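Local coordinates for beta subunit of photoactivated adenylyl cyclase (Beggiatoa sp. PS, PDB 5M2A), which probably converts ATP to cyclic AMP when blue light excites the flavin bound in its BLUF domain, at residues Leu151-Ile156 / Tyr253-Glu258; Phe295-Lys300 / Glu325-Asn330; Gln214-Ile219 / Lys301-Gln306. All blocks are in the same frame, centred on the assembly; numbering follows the deposited sequence.

Contact 1 of 3, residues Leu151-Ile156 / Tyr253-Glu258; sequences LVEKII and YGHVIE
The phenol of Tyr253 slants across three consecutive residues of the neighbouring strand. Its CD1 lies 3.8 Å from Ile155 CG1, the two side chains crossing at about a right angle, and also touches the carbonyl oxygen of Lys154. At the far end of the ring OH reaches Glu153 CB at 3.4 Å. Tyr253 CG is anti to its own backbone N (chi1 176°), beside the carbonyl carbon, and from there the ring leans over the 151-156 strand. The His255 imidazole is met obliquely by two residues of the 151-156 strand that share its face of the sheet: Leu151 CD2 approaches His255 CD2 at 4.0 Å, while Glu153 CG runs next to ND1 and CE1. Glu153 and His255 point the same way, side by side, but the carboxylate is turned 55° from the imidazole plane, and Glu153 OE1 takes its salt bridge from Lys212.

On the other face of the sheet Lys154 crosses Val256 at about a right angle, its CG 3.6 Å from Val256 CG2. Lys154 NZ stops 4.3 Å short of Glu258 OE2, too far for a salt bridge. A water fills in, accepting from Lys154 NZ at 2.6 Å and donating to Glu258 OE2 at 2.8 Å. Between the strands, four backbone hydrogen bonds hold the pair, reciprocal between Val152 and Val256 and between Lys154 and Gly254; the straightest, Val152 N to Val256 O, is 2.8 Å long.

The strand directions differ by 134°, so this is a strongly twisted antiparallel pair. It belongs to the central sheet of the class III nucleotidyl cyclase fold, and strand 150-161 runs on to Asp160 and Ile161 of the magnesium site.

Contact 2 of 3, residues Phe295-Lys300 / Glu325-Asn330; sequences FTAGVK and EVYTVN
Phe295 and Tyr327 face each other as an antiparallel hydrogen-bonded pair, with Phe295 N to Tyr327 O at 2.8 Å and Tyr327 N to Phe295 O at 2.7 Å. Just past this pair the first segment turns into helix 297-301. Thr296 stands at its N-cap, its OG1 accepting a weak bond from Val299 N at 3.4 Å. As the backbones part, a water bridges them, accepting from Ala297 N and donating to Glu325 O.

The Phe295 ring folds over the partner's backbone. Its CG sits in the crowded position between backbone N and carbonyl carbon (chi1 52°). Tyr327 O lies 3.7 Å above the ring plane, over its centre, and Thr328 N is above the same face nearer the rim. Val329 CG1 meets the ring edge in plane, while Phe295 CE1 presses on Tyr327 CB at 3.5 Å. An alanine here would probably open a gap over the Tyr327-Thr328 peptide and leave Tyr327 CB and Val329 CG1 without their aromatic partner.

The Tyr327 ring is packed against the helix. Lys300 CD makes a CH-pi contact over one face, 3.9 Å from the ring centroid, and Ala297 CB touches CE1 at 3.6 Å. Lys300 NZ, much farther off, adds at most a weak attraction.

The chain passes here from strand 293-296 straight into helix 297-301, a strand-to-helix junction in the mixed sheet of the cyclase catalytic domain, where strand 293-296 lies between strand 324-329 (antiparallel) and strand 247-258 (parallel).

Contact 3 of 3, residues Gln214-Ile219 / Lys301-Gln306; sequences QGDAAI and KCCQAQ
Cys302 starts the contact with its carbonyl oxygen, which rests 3.6 Å from Gly215 CA in the first turn of helix 215-235. A side chain on Gly215 would run straight into that oxygen, so the close backbone approach depends on its absence. At Cys303, CB lies 3.1 Å from Asp216 OD1, and SG settles 3.7 Å from Gly215 C and also packs on Ile219 CG1.

Gln304 brings the first polar grip. Its backbone N donates to Asp216 OD2 at 2.7 Å, using the syn lone pair of that oxygen. Its side-chain OE1 lies 3.1 Å from a water that also sits beside Asp216 OD2 and accepts from Asp216 N. The next N-H along, Ala305 N, bonds to Asp216 OD1 at 3.0 Å, coming from above the carboxylate plane and 38° out of it. Ala305 CB packs against the same oxygen. Beyond the segment Trp307 NE1 gives OD1 a further hydrogen bond.

Asp216 CG is anti to the carbonyl carbon, beside the backbone N (chi1 -61°), and from this position the carboxylate reaches out to the loop. Three protein N-H groups converge on it, two on OD1 and one on OD2, which should hold its rotation. With those donors and the nearby helix N terminus, the carboxylate is likely to remain negatively charged.

From the N terminus, strand 150-161 comes first, and contact 1 closes its loop only when strand 247-258 returns beside it. Inside that loop helix 215-235 begins, carrying the first half of contact 3, whose second half comes much later, at 301-306; contacts 1 and 3 therefore cross. Contact 2 opens at 295-300, after contact 1 has closed, and ends at 325-330, beyond contact 3, so it crosses contact 3 and follows contact 1 in series. Residues 295-306 run unbroken through both later contacts. Physically, Tyr253 packs on Gly298, Ile155 CD1 on Gly215, and Phe295 on Ile219, joining sheet, helix and loop within the cyclase domain.

Contact 1 of 3, residues Leu151-Ile156 / Tyr253-Glu258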
loop_
_atom_site.group_PDB
_atom_site.type_symbol
_atom_site.label_atom_id
_atom_site.label_comp_id
_atom_site.label_asym_id
_atom_site.label_seq_id
_atom_site.Cartn_x
_atom_site.Cartn_y
_atom_site.Cartn_z
ATOM N N LEU A 151 13.941 -5.910 -14.356
ATOM C CA LEU A 151 13.672 -4.872 -15.343
ATOM C C LEU A 151 12.599 -5.391 -16.294
ATOM O O LEU A 151 12.826 -6.364 -17.016
ATOM C CB LEU A 151 14.940 -4.509 -16.116
ATOM C CG LEU A 151 14.785 -3.301 -17.045
ATOM C CD1 LEU A 151 14.597 -2.026 -16.235
ATOM C CD2 LEU A 151 15.970 -3.160 -17.996
ATOM N N VAL A 152 11.436 -4.754 -16.300
ATOM C CA VAL A 152 10.327 -5.232 -17.110
ATOM C C VAL A 152 9.876 -4.100 -18.022
ATOM O O VAL A 152 10.120 -2.921 -17.759
ATOM C CB VAL A 152 9.156 -5.749 -16.246
ATOM C CG1 VAL A 152 9.548 -7.048 -15.542
ATOM C CG2 VAL A 152 8.746 -4.708 -15.232
ATOM N N GLU A 153 9.229 -4.474 -19.123
ATOM C CA GLU A 153 8.636 -3.504 -20.040
ATOM C C GLU A 153 7.186 -3.265 -19.625
ATOM O O GLU A 153 6.385 -4.203 -19.610
ATOM C CB GLU A 153 8.715 -4.025 -21.477
ATOM C CG GLU A 153 10.134 -4.139 -22.001
ATOM C CD GLU A 153 10.294 -5.181 -23.107
ATOM O OE1 GLU A 153 9.606 -6.225 -23.068
ATOM O OE2 GLU A 153 11.119 -4.958 -24.018
ATOM N N LYS A 154 6.845 -2.023 -19.277
ATOM C CA LYS A 154 5.506 -1.732 -18.792
ATOM C C LYS A 154 4.971 -0.458 -19.424
ATOM O O LYS A 154 5.717 0.491 -19.691
ATOM C CB LYS A 154 5.461 -1.536 -17.260
ATOM C CG LYS A 154 5.744 -2.772 -16.427
ATOM C CD LYS A 154 4.597 -3.756 -16.498
ATOM C CE LYS A 154 4.610 -4.724 -15.316
ATOM N NZ LYS A 154 3.622 -5.817 -15.529
ATOM N N ILE A 155 3.659 -0.444 -19.616
ATOM C CA ILE A 155 2.922 0.789 -19.856
ATOM C C ILE A 155 2.532 1.322 -18.493
ATOM O O ILE A 155 1.915 0.606 -17.697
ATOM C CB ILE A 155 1.680 0.549 -20.730
ATOM C CG1 ILE A 155 2.116 0.088 -22.125
ATOM C CG2 ILE A 155 0.814 1.830 -20.800
ATOM C CD1 ILE A 155 0.963 -0.319 -23.051
ATOM N N ILE A 156 2.906 2.562 -18.212
ATOM C CA ILE A 156 2.567 3.200 -16.950
ATOM C C ILE A 156 1.372 4.104 -17.195
ATOM O O ILE A 156 1.346 4.864 -18.167
ATOM C CB ILE A 156 3.764 3.986 -16.381
ATOM C CG1 ILE A 156 4.975 3.062 -16.244
ATOM C CG2 ILE A 156 3.419 4.580 -15.023
ATOM C CD1 ILE A 156 4.792 1.968 -15.183
ATOM N N TYR A 253 5.508 4.216 -21.904
ATOM C CA TYR A 253 5.999 2.859 -22.096
ATOM C C TYR A 253 7.506 2.853 -21.929
ATOM O O TYR A 253 8.199 3.702 -22.500
ATOM C CB TYR A 253 5.634 2.331 -23.484
ATOM C CG TYR A 253 6.210 0.965 -23.768
ATOM C CD1 TYR A 253 5.792 -0.145 -23.041
ATOM C CD2 TYR A 253 7.162 0.782 -24.755
ATOM C CE1 TYR A 253 6.307 -1.402 -23.303
ATOM C CE2 TYR A 253 7.683 -0.477 -25.023
ATOM C CZ TYR A 253 7.254 -1.559 -24.287
ATOM O OH TYR A 253 7.763 -2.813 -24.552
ATOM N N GLY A 254 8.023 1.899 -21.170
ATOM C CA GLY A 254 9.465 1.834 -21.059
ATOM C C GLY A 254 9.886 0.763 -20.085
ATOM O O GLY A 254 9.060 0.022 -19.539
ATOM N N HIS A 255 11.200 0.704 -19.891
ATOM C CA HIS A 255 11.832 -0.187 -18.927
ATOM C C HIS A 255 11.624 0.357 -17.528
ATOM O O HIS A 255 11.945 1.516 -17.249
ATOM C CB HIS A 255 13.330 -0.304 -19.203
ATOM C CG HIS A 255 13.647 -0.799 -20.573
ATOM N ND1 HIS A 255 12.669 -1.087 -21.501
ATOM C CD2 HIS A 255 14.827 -1.050 -21.180
ATOM C CE1 HIS A 255 13.236 -1.498 -22.619
ATOM N NE2 HIS A 255 14.543 -1.484 -22.451
ATOM N N VAL A 256 11.083 -0.468 -16.647
ATOM C CA VAL A 256 10.923 -0.087 -15.254
ATOM C C VAL A 256 11.371 -1.255 -14.402
ATOM O O VAL A 256 11.191 -2.419 -14.778
ATOM C CB VAL A 256 9.475 0.320 -14.904
ATOM C CG1 VAL A 256 9.065 1.572 -15.689
ATOM C CG2 VAL A 256 8.514 -0.815 -15.179
ATOM N N ILE A 257 12.004 -0.939 -13.288
ATOM C CA ILE A 257 12.373 -1.946 -12.309
ATOM C C ILE A 257 11.173 -2.138 -11.396
ATOM O O ILE A 257 10.626 -1.165 -10.873
ATOM C CB ILE A 257 13.615 -1.514 -11.521
ATOM C CG1 ILE A 257 14.782 -1.295 -12.483
ATOM C CG2 ILE A 257 13.971 -2.561 -10.459
ATOM C CD1 ILE A 257 16.018 -0.736 -11.806
ATOM N N GLU A 258 10.749 -3.384 -11.221
ATOM C CA GLU A 258 9.606 -3.707 -10.378
ATOM C C GLU A 258 10.068 -4.620 -9.256
ATOM O O GLU A 258 10.770 -5.604 -9.506
ATOM C CB GLU A 258 8.487 -4.385 -11.182
ATOM C CG GLU A 258 7.332 -4.873 -10.310
ATOM C CD GLU A 258 6.044 -5.116 -11.088
ATOM O OE1 GLU A 258 5.017 -4.476 -10.759
ATOM O OE2 GLU A 258 6.057 -5.939 -12.030
HETATM O O HOH W 1 3.761 -7.012 -13.259
#

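Contact 2 of 3, residues Phe295-Lys300 / Glu325-Asn330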
loop_
_atom_site.group_PDB
_atom_site.type_symbol
_atom_site.label_atom_id
_atom_site.label_comp_id
_atom_site.label_asym_id
_atom_site.label_seq_id
_atom_site.Cartn_x
_atom_site.Cartn_y
_atom_site.Cartn_z
ATOM N N PHE A 295 -0.194 10.148 -24.640
ATOM C CA PHE A 295 0.725 9.040 -24.443
ATOM C C PHE A 295 1.909 9.152 -25.396
ATOM O O PHE A 295 1.941 9.987 -26.313
ATOM C CB PHE A 295 0.002 7.683 -24.565
ATOM C CG PHE A 295 -0.803 7.526 -25.822
ATOM C CD1 PHE A 295 -0.178 7.249 -27.029
ATOM C CD2 PHE A 295 -2.192 7.630 -25.786
ATOM C CE1 PHE A 295 -0.916 7.099 -28.196
ATOM C CE2 PHE A 295 -2.936 7.487 -26.956
ATOM C CZ PHE A 295 -2.303 7.222 -28.150
ATOM N N THR A 296 2.905 8.309 -25.143
ATOM C CA THR A 296 4.160 8.344 -25.883
ATOM C C THR A 296 4.085 7.509 -27.153
ATOM O O THR A 296 3.177 6.700 -27.346
ATOM C CB THR A 296 5.312 7.833 -25.019
ATOM O OG1 THR A 296 5.046 6.478 -24.635
ATOM C CG2 THR A 296 5.464 8.684 -23.768
ATOM N N ALA A 297 5.078 7.723 -28.026
ATOM C CA ALA A 297 5.216 6.890 -29.215
ATOM C C ALA A 297 5.336 5.413 -28.858
ATOM O O ALA A 297 4.823 4.558 -29.581
ATOM C CB ALA A 297 6.425 7.338 -30.035
ATOM N N GLY A 298 5.973 5.095 -27.730
ATOM C CA GLY A 298 6.116 3.699 -27.347
ATOM C C GLY A 298 4.788 3.041 -27.024
ATOM O O GLY A 298 4.582 1.858 -27.301
ATOM N N VAL A 299 3.872 3.794 -26.415
ATOM C CA VAL A 299 2.530 3.269 -26.182
ATOM C C VAL A 299 1.852 2.993 -27.508
ATOM O O VAL A 299 1.215 1.952 -27.696
ATOM C CB VAL A 299 1.711 4.252 -25.326
ATOM C CG1 VAL A 299 0.240 3.817 -25.300
ATOM C CG2 VAL A 299 2.284 4.316 -23.914
ATOM N N LYS A 300 1.999 3.927 -28.456
ATOM C CA LYS A 300 1.404 3.761 -29.777
ATOM C C LYS A 300 1.874 2.468 -30.429
ATOM O O LYS A 300 1.065 1.710 -30.976
ATOM C CB LYS A 300 1.750 4.971 -30.652
ATOM C CG LYS A 300 1.208 4.926 -32.079
ATOM C CD LYS A 300 1.577 6.202 -32.823
ATOM C CE LYS A 300 1.105 6.172 -34.275
ATOM N NZ LYS A 300 1.829 5.165 -35.095
ATOM N N GLU A 325 7.831 12.912 -28.379
ATOM C CA GLU A 325 6.621 12.999 -29.184
ATOM C C GLU A 325 5.419 12.588 -28.350
ATOM O O GLU A 325 5.441 11.552 -27.679
ATOM C CB GLU A 325 6.733 12.101 -30.414
ATOM C CG GLU A 325 7.576 12.689 -31.521
ATOM C CD GLU A 325 7.039 14.027 -31.996
ATOM O OE1 GLU A 325 5.916 14.065 -32.541
ATOM O OE2 GLU A 325 7.736 15.046 -31.812
ATOM N N VAL A 326 4.365 13.395 -28.388
ATOM C CA VAL A 326 3.132 13.102 -27.663
ATOM C C VAL A 326 2.060 12.719 -28.667
ATOM O O VAL A 326 1.921 13.361 -29.714
ATOM C CB VAL A 326 2.675 14.295 -26.811
ATOM C CG1 VAL A 326 1.365 13.951 -26.101
ATOM C CG2 VAL A 326 3.761 14.660 -25.820
ATOM N N TYR A 327 1.310 11.671 -28.350
ATOM C CA TYR A 327 0.223 11.201 -29.185
ATOM C C TYR A 327 -1.059 11.119 -28.373
ATOM O O TYR A 327 -1.048 11.117 -27.144
ATOM C CB TYR A 327 0.518 9.818 -29.776
ATOM C CG TYR A 327 1.614 9.809 -30.798
ATOM C CD1 TYR A 327 2.944 9.639 -30.423
ATOM C CD2 TYR A 327 1.324 9.978 -32.142
ATOM C CE1 TYR A 327 3.956 9.639 -31.373
ATOM C CE2 TYR A 327 2.323 9.978 -33.090
ATOM C CZ TYR A 327 3.631 9.806 -32.701
ATOM O OH TYR A 327 4.616 9.809 -33.661
ATOM N N THR A 328 -2.160 11.008 -29.101
ATOM C CA THR A 328 -3.457 10.715 -28.529
ATOM C C THR A 328 -4.243 9.920 -29.560
ATOM O O THR A 328 -3.716 9.547 -30.614
ATOM C CB THR A 328 -4.172 12.004 -28.110
ATOM O OG1 THR A 328 -5.373 11.668 -27.405
ATOM C CG2 THR A 328 -4.526 12.843 -29.327
ATOM N N VAL A 329 -5.500 9.629 -29.241
ATOM C CA VAL A 329 -6.422 9.046 -30.206
ATOM C C VAL A 329 -7.590 10.003 -30.399
ATOM O O VAL A 329 -7.942 10.772 -29.499
ATOM C CB VAL A 329 -6.912 7.637 -29.788
ATOM C CG1 VAL A 329 -5.722 6.645 -29.747
ATOM C CG2 VAL A 329 -7.620 7.667 -28.433
ATOM N N ASN A 330 -8.167 9.973 -31.605
ATOM C CA ASN A 330 -9.286 10.857 -31.919
ATOM C C ASN A 330 -10.420 10.699 -30.909
ATOM O O ASN A 330 -11.074 11.682 -30.532
ATOM C CB ASN A 330 -9.778 10.570 -33.337
ATOM C CG ASN A 330 -10.868 11.528 -33.787
ATOM O OD1 ASN A 330 -12.000 11.120 -34.050
ATOM N ND2 ASN A 330 -10.529 12.804 -33.881
HETATM O O HOH W 2 7.008 9.537 -27.217
#

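Contact 3 of 3, residues Gln214-Ile219 / Lys301-Gln306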
loop_
_atom_site.group_PDB
_atom_site.type_symbol
_atom_site.label_atom_id
_atom_site.label_comp_id
_atom_site.label_asym_id
_atom_site.label_seq_id
_atom_site.Cartn_x
_atom_site.Cartn_y
_atom_site.Cartn_z
ATOM N N GLN A 214 -0.589 -5.170 -23.690
ATOM C CA GLN A 214 -1.859 -4.582 -23.270
ATOM C C GLN A 214 -2.005 -3.126 -23.711
ATOM O O GLN A 214 -2.726 -2.350 -23.079
ATOM C CB GLN A 214 -2.017 -4.704 -21.753
ATOM C CG GLN A 214 -2.347 -6.127 -21.308
ATOM C CD GLN A 214 -2.307 -6.321 -19.804
ATOM O OE1 GLN A 214 -1.663 -5.570 -19.080
ATOM N NE2 GLN A 214 -2.990 -7.357 -19.329
ATOM N N GLY A 215 -1.362 -2.750 -24.820
ATOM C CA GLY A 215 -1.466 -1.370 -25.286
ATOM C C GLY A 215 -2.896 -0.968 -25.595
ATOM O O GLY A 215 -3.368 0.092 -25.172
ATOM N N ASP A 216 -3.614 -1.814 -26.333
ATOM C CA ASP A 216 -4.995 -1.475 -26.649
ATOM C C ASP A 216 -5.856 -1.489 -25.394
ATOM O O ASP A 216 -6.722 -0.629 -25.225
ATOM C CB ASP A 216 -5.543 -2.426 -27.715
ATOM C CG ASP A 216 -4.756 -2.355 -29.017
ATOM O OD1 ASP A 216 -4.719 -1.267 -29.630
ATOM O OD2 ASP A 216 -4.170 -3.379 -29.427
ATOM N N ALA A 217 -5.622 -2.445 -24.486
ATOM C CA ALA A 217 -6.367 -2.447 -23.227
ATOM C C ALA A 217 -6.126 -1.171 -22.429
ATOM O O ALA A 217 -7.041 -0.660 -21.766
ATOM C CB ALA A 217 -5.993 -3.668 -22.383
ATOM N N ALA A 218 -4.896 -0.653 -22.464
ATOM C CA ALA A 218 -4.572 0.591 -21.767
ATOM C C ALA A 218 -5.333 1.783 -22.349
ATOM O O ALA A 218 -5.815 2.653 -21.604
ATOM C CB ALA A 218 -3.065 0.830 -21.836
ATOM N N ILE A 219 -5.432 1.858 -23.674
ATOM C CA ILE A 219 -6.190 2.937 -24.306
ATOM C C ILE A 219 -7.675 2.789 -23.989
ATOM O O ILE A 219 -8.352 3.756 -23.630
ATOM C CB ILE A 219 -5.940 2.942 -25.825
ATOM C CG1 ILE A 219 -4.448 3.114 -26.118
ATOM C CG2 ILE A 219 -6.789 4.015 -26.515
ATOM C CD1 ILE A 219 -3.906 4.439 -25.688
ATOM N N LYS A 301 3.178 2.184 -30.356
ATOM C CA LYS A 301 3.706 0.977 -30.980
ATOM C C LYS A 301 3.230 -0.304 -30.299
ATOM O O LYS A 301 3.315 -1.373 -30.913
ATOM C CB LYS A 301 5.240 1.032 -31.005
ATOM C CG LYS A 301 5.764 2.219 -31.795
ATOM C CD LYS A 301 7.273 2.187 -31.978
ATOM C CE LYS A 301 7.935 3.314 -31.207
ATOM N NZ LYS A 301 9.322 3.568 -31.685
ATOM N N CYS A 302 2.736 -0.231 -29.063
ATOM C CA CYS A 302 2.173 -1.399 -28.379
ATOM C C CYS A 302 0.729 -1.694 -28.762
ATOM O O CYS A 302 0.157 -2.662 -28.249
ATOM C CB CYS A 302 2.209 -1.226 -26.863
ATOM S SG CYS A 302 3.843 -1.257 -26.144
ATOM N N CYS A 303 0.108 -0.872 -29.595
ATOM C CA CYS A 303 -1.292 -1.052 -29.950
ATOM C C CYS A 303 -1.407 -1.757 -31.289
ATOM O O CYS A 303 -0.641 -1.486 -32.215
ATOM C CB CYS A 303 -2.013 0.290 -30.014
ATOM S SG CYS A 303 -1.959 1.157 -28.464
ATOM N N GLN A 304 -2.379 -2.663 -31.382
ATOM C CA GLN A 304 -2.677 -3.352 -32.625
ATOM C C GLN A 304 -3.992 -2.921 -33.250
ATOM O O GLN A 304 -4.204 -3.186 -34.438
ATOM C CB GLN A 304 -2.697 -4.869 -32.394
ATOM C CG GLN A 304 -1.391 -5.401 -31.825
ATOM C CD GLN A 304 -1.593 -6.590 -30.912
ATOM O OE1 GLN A 304 -1.907 -6.434 -29.733
ATOM N NE2 GLN A 304 -1.416 -7.789 -31.455
ATOM N N ALA A 305 -4.863 -2.247 -32.499
ATOM C CA ALA A 305 -6.163 -1.869 -33.026
ATOM C C ALA A 305 -6.029 -0.669 -33.959
ATOM O O ALA A 305 -5.017 0.040 -33.965
ATOM C CB ALA A 305 -7.139 -1.553 -31.890
ATOM N N GLN A 306 -7.077 -0.444 -34.749
ATOM C CA GLN A 306 -7.079 0.620 -35.755
ATOM C C GLN A 306 -7.490 1.956 -35.132
ATOM O O GLN A 306 -8.475 2.585 -35.515
ATOM C CB GLN A 306 -7.996 0.247 -36.916
ATOM C CG GLN A 306 -7.583 -1.008 -37.665
ATOM C CD GLN A 306 -6.307 -0.823 -38.465
ATOM O OE1 GLN A 306 -6.134 0.179 -39.163
ATOM N NE2 GLN A 306 -5.404 -1.792 -38.368
HETATM O O HOH W 3 -2.611 -4.556 -27.426
#